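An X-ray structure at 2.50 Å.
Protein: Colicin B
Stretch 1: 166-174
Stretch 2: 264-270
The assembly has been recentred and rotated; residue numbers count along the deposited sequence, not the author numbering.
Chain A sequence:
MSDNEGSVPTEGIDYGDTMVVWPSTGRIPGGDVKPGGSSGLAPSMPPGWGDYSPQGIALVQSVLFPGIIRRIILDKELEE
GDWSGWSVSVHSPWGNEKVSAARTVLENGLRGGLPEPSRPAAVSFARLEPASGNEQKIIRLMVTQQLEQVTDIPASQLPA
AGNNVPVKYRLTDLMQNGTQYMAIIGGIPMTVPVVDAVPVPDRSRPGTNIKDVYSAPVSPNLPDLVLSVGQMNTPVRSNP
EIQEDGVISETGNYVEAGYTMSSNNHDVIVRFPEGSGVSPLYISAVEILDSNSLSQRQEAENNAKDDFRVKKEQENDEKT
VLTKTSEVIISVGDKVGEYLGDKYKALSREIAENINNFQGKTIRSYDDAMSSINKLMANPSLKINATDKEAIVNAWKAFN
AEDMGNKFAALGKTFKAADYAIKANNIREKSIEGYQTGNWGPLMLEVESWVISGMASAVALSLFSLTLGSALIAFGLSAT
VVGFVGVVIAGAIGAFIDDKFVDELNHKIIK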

# COMPACT_ATOMS: atom_id res chain seq x y z
N PRO A 166 -2.02 -12.07 13.83
CA PRO A 166 -2.00 -10.63 14.04
C PRO A 166 -0.87 -10.16 14.92
O PRO A 166 -0.76 -10.70 16.01
N VAL A 167 0.01 -9.24 14.51
CA VAL A 167 1.09 -8.74 15.39
C VAL A 167 1.04 -7.23 15.60
O VAL A 167 0.39 -6.52 14.82
N LYS A 168 1.70 -6.71 16.66
CA LYS A 168 1.73 -5.26 16.85
C LYS A 168 3.04 -4.54 16.59
O LYS A 168 3.07 -3.33 16.39
N TYR A 169 4.12 -5.31 16.63
CA TYR A 169 5.49 -4.89 16.43
C TYR A 169 6.11 -5.99 15.62
O TYR A 169 5.70 -7.15 15.69
N ARG A 170 7.08 -5.60 14.81
CA ARG A 170 7.87 -6.51 14.03
C ARG A 170 9.30 -6.04 14.02
O ARG A 170 9.60 -4.86 14.13
N LEU A 171 10.22 -6.99 13.93
CA LEU A 171 11.63 -6.68 13.83
C LEU A 171 12.13 -7.08 12.45
O LEU A 171 12.20 -8.25 12.11
N THR A 172 12.42 -6.12 11.57
CA THR A 172 12.94 -6.35 10.22
C THR A 172 14.00 -5.33 9.86
O THR A 172 14.56 -4.72 10.77
N ASP A 173 14.31 -5.07 8.58
CA ASP A 173 15.38 -4.12 8.32
C ASP A 173 14.92 -2.91 7.54
O ASP A 173 13.82 -2.89 7.00
N LEU A 174 15.76 -1.88 7.55
CA LEU A 174 15.45 -0.57 7.01
C LEU A 174 16.57 -0.07 6.13
O LEU A 174 17.68 0.25 6.58
N ASN A 264 15.33 -13.00 0.78
CA ASN A 264 15.92 -13.95 1.70
C ASN A 264 15.80 -13.65 3.18
O ASN A 264 16.34 -14.37 4.02
N ASN A 265 15.03 -12.61 3.50
CA ASN A 265 14.67 -12.19 4.86
C ASN A 265 13.28 -12.66 5.33
O ASN A 265 12.29 -12.60 4.59
N HIS A 266 13.20 -13.11 6.59
CA HIS A 266 11.96 -13.63 7.16
C HIS A 266 11.94 -13.48 8.66
O HIS A 266 12.97 -13.45 9.32
N ASP A 267 10.71 -13.33 9.17
CA ASP A 267 10.39 -13.34 10.60
C ASP A 267 9.16 -14.22 10.81
O ASP A 267 8.21 -14.18 10.02
N VAL A 268 9.19 -15.09 11.81
CA VAL A 268 8.07 -15.99 12.05
C VAL A 268 7.84 -16.16 13.53
O VAL A 268 8.65 -15.72 14.34
N ILE A 269 6.75 -16.80 13.92
CA ILE A 269 6.56 -17.10 15.32
C ILE A 269 6.61 -18.60 15.38
O ILE A 269 5.79 -19.33 14.83
N VAL A 270 7.70 -19.03 16.01
CA VAL A 270 7.97 -20.45 16.18
C VAL A 270 7.18 -20.88 17.39
O VAL A 270 7.37 -20.37 18.50

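The two stretches lie far apart in sequence; the strand that follows a corner at Lys 168 and the strand of the second stretch run nearly antiparallel, at 166°, with axes no closer than 7.7 Å. At that spacing side chains, not backbone hydrogen bonds, must bridge the gap, and the contact is small, burying about 211 Å² in all. Along the second strand the side chains alternate: Asp 267 and Ile 269 point their CA-to-CB bonds toward the first stretch, as does Asn 265 in the loop just before the strand, whereas His 266 points away and Val 268 stays out of reach.

The centre of the contact is a salt bridge between Arg 170 and Asp 267. The CA-to-CB bond of Arg 170 points sideways, so the chain must turn to reach its partner. Its chi1 is m (-80°) and chi2 is t, which extends the chain, and chi3 at 66° (p) then bends it so that the guanidinium comes near the opposing strand. Asp 267 needs no such detour: already pointing toward the first stretch, it adopts chi1 p (53°) and offers its carboxylate to the edge of the guanidinium, near its plane. NE of Arg 170 donates to OD1 of Asp 267 at 2.7 Å, and NH1 of Arg 170 donates to OD2 of Asp 267 at 2.9 Å; a weak third bond joins NH1 of Arg 170 to OD1 of Asp 267 at 3.0 Å. Both residues are buried, where such charges are costly unless paired, and the fork of a carboxylate matches two neighbouring guanidinium nitrogens well. The short aspartate already points at the first stretch and can hold its carboxylate there, while the longer arginine has the reach to turn its guanidinium round to meet it.

Thr 172, with chi1 p (51°), packs beside this pair, its CG2 4.0 Å from OD1 of Asp 267. Leu 171 contributes little through its side chain, whose end leads away.

At one end of the contact the chemistry becomes apolar. Val 167 and Ile 269 point toward each other, and CG1 of Val 167 meets CD1 of Ile 269 at 4.3 Å, a loose van der Waals contact. Val 167 is m (-70°); Ile 269 is m, t, and its fully extended chi2 carries CD1 outward to meet the valine. With their CA atoms 10.0 Å apart, that reach is useful, and branched, buried hydrocarbon side chains suit the place.

At the other end, Asp 173, chi1 p (78°), brings its carboxylate near the side chain of Asn 265, which is m (-69°). Both carboxylate oxygens of Asp 173 are hydrogen-bonded elsewhere in the structure.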

# COMPACT_ATOMS: atom_id res chain seq x y z
CB PRO A 166 -3.34 -10.37 14.60
CG PRO A 166 -4.19 -11.31 13.80
CD PRO A 166 -3.39 -12.58 13.83
CB VAL A 167 2.52 -9.08 14.84
CG1 VAL A 167 2.79 -10.56 14.95
CG2 VAL A 167 2.65 -8.68 13.39
CB LYS A 168 1.33 -4.84 18.27
CG LYS A 168 2.01 -5.51 19.41
CD LYS A 168 1.56 -4.89 20.71
CE LYS A 168 2.09 -5.83 21.78
NZ LYS A 168 1.97 -5.21 23.08
CB TYR A 169 6.25 -4.75 17.77
CG TYR A 169 5.81 -3.49 18.50
CD1 TYR A 169 5.10 -3.58 19.69
CD2 TYR A 169 6.02 -2.24 17.92
CE1 TYR A 169 4.61 -2.40 20.29
CE2 TYR A 169 5.53 -1.07 18.51
CZ TYR A 169 4.82 -1.15 19.70
OH TYR A 169 4.29 0.00 20.26
CB ARG A 170 7.38 -6.58 12.61
CG ARG A 170 6.17 -7.49 12.48
CD ARG A 170 5.71 -7.67 11.04
NE ARG A 170 6.70 -8.37 10.25
CZ ARG A 170 7.08 -8.00 9.02
NH1 ARG A 170 8.00 -8.73 8.42
NH2 ARG A 170 6.60 -6.94 8.37
CB LEU A 171 12.31 -7.43 14.96
CG LEU A 171 12.61 -6.72 16.25
CD1 LEU A 171 11.42 -5.99 16.79
CD2 LEU A 171 13.06 -7.75 17.21
CB THR A 172 11.85 -6.25 9.12
OG1 THR A 172 11.15 -5.03 9.31
CG2 THR A 172 10.93 -7.44 9.15
CB ASP A 173 16.55 -4.86 7.63
CG ASP A 173 16.53 -5.21 6.15
OD1 ASP A 173 15.48 -5.50 5.58
OD2 ASP A 173 17.60 -5.21 5.57
CB LEU A 174 15.30 0.49 8.11
CG LEU A 174 14.03 1.19 8.36
CD1 LEU A 174 14.40 2.52 8.89
CD2 LEU A 174 13.20 1.32 7.12
CB ASN A 264 17.39 -14.12 1.32
CG ASN A 264 17.60 -14.75 -0.06
OD1 ASN A 264 18.59 -14.44 -0.72
ND2 ASN A 264 16.74 -15.64 -0.57
CB ASN A 265 14.74 -10.66 4.95
CG ASN A 265 16.12 -10.05 4.87
OD1 ASN A 265 16.32 -8.83 4.77
ND2 ASN A 265 17.13 -10.90 4.92
CB HIS A 266 11.79 -15.11 6.84
CG HIS A 266 10.38 -15.51 6.46
ND1 HIS A 266 9.72 -16.57 6.92
CD2 HIS A 266 9.55 -14.85 5.55
CE1 HIS A 266 8.53 -16.54 6.33
NE2 HIS A 266 8.42 -15.52 5.50
CB ASP A 267 10.08 -11.95 11.16
CG ASP A 267 9.02 -11.07 10.49
OD1 ASP A 267 8.64 -10.05 11.09
OD2 ASP A 267 8.58 -11.38 9.38
CB VAL A 268 8.31 -17.41 11.45
CG1 VAL A 268 8.52 -17.36 9.95
CG2 VAL A 268 9.55 -18.01 12.06
CB ILE A 269 5.21 -16.54 15.81
CG1 ILE A 269 5.36 -15.05 16.05
CG2 ILE A 269 4.78 -17.20 17.11
CD1 ILE A 269 4.07 -14.40 16.54
CB VAL A 270 9.46 -20.68 16.41
CG1 VAL A 270 9.67 -22.16 16.59
CG2 VAL A 270 10.30 -20.22 15.23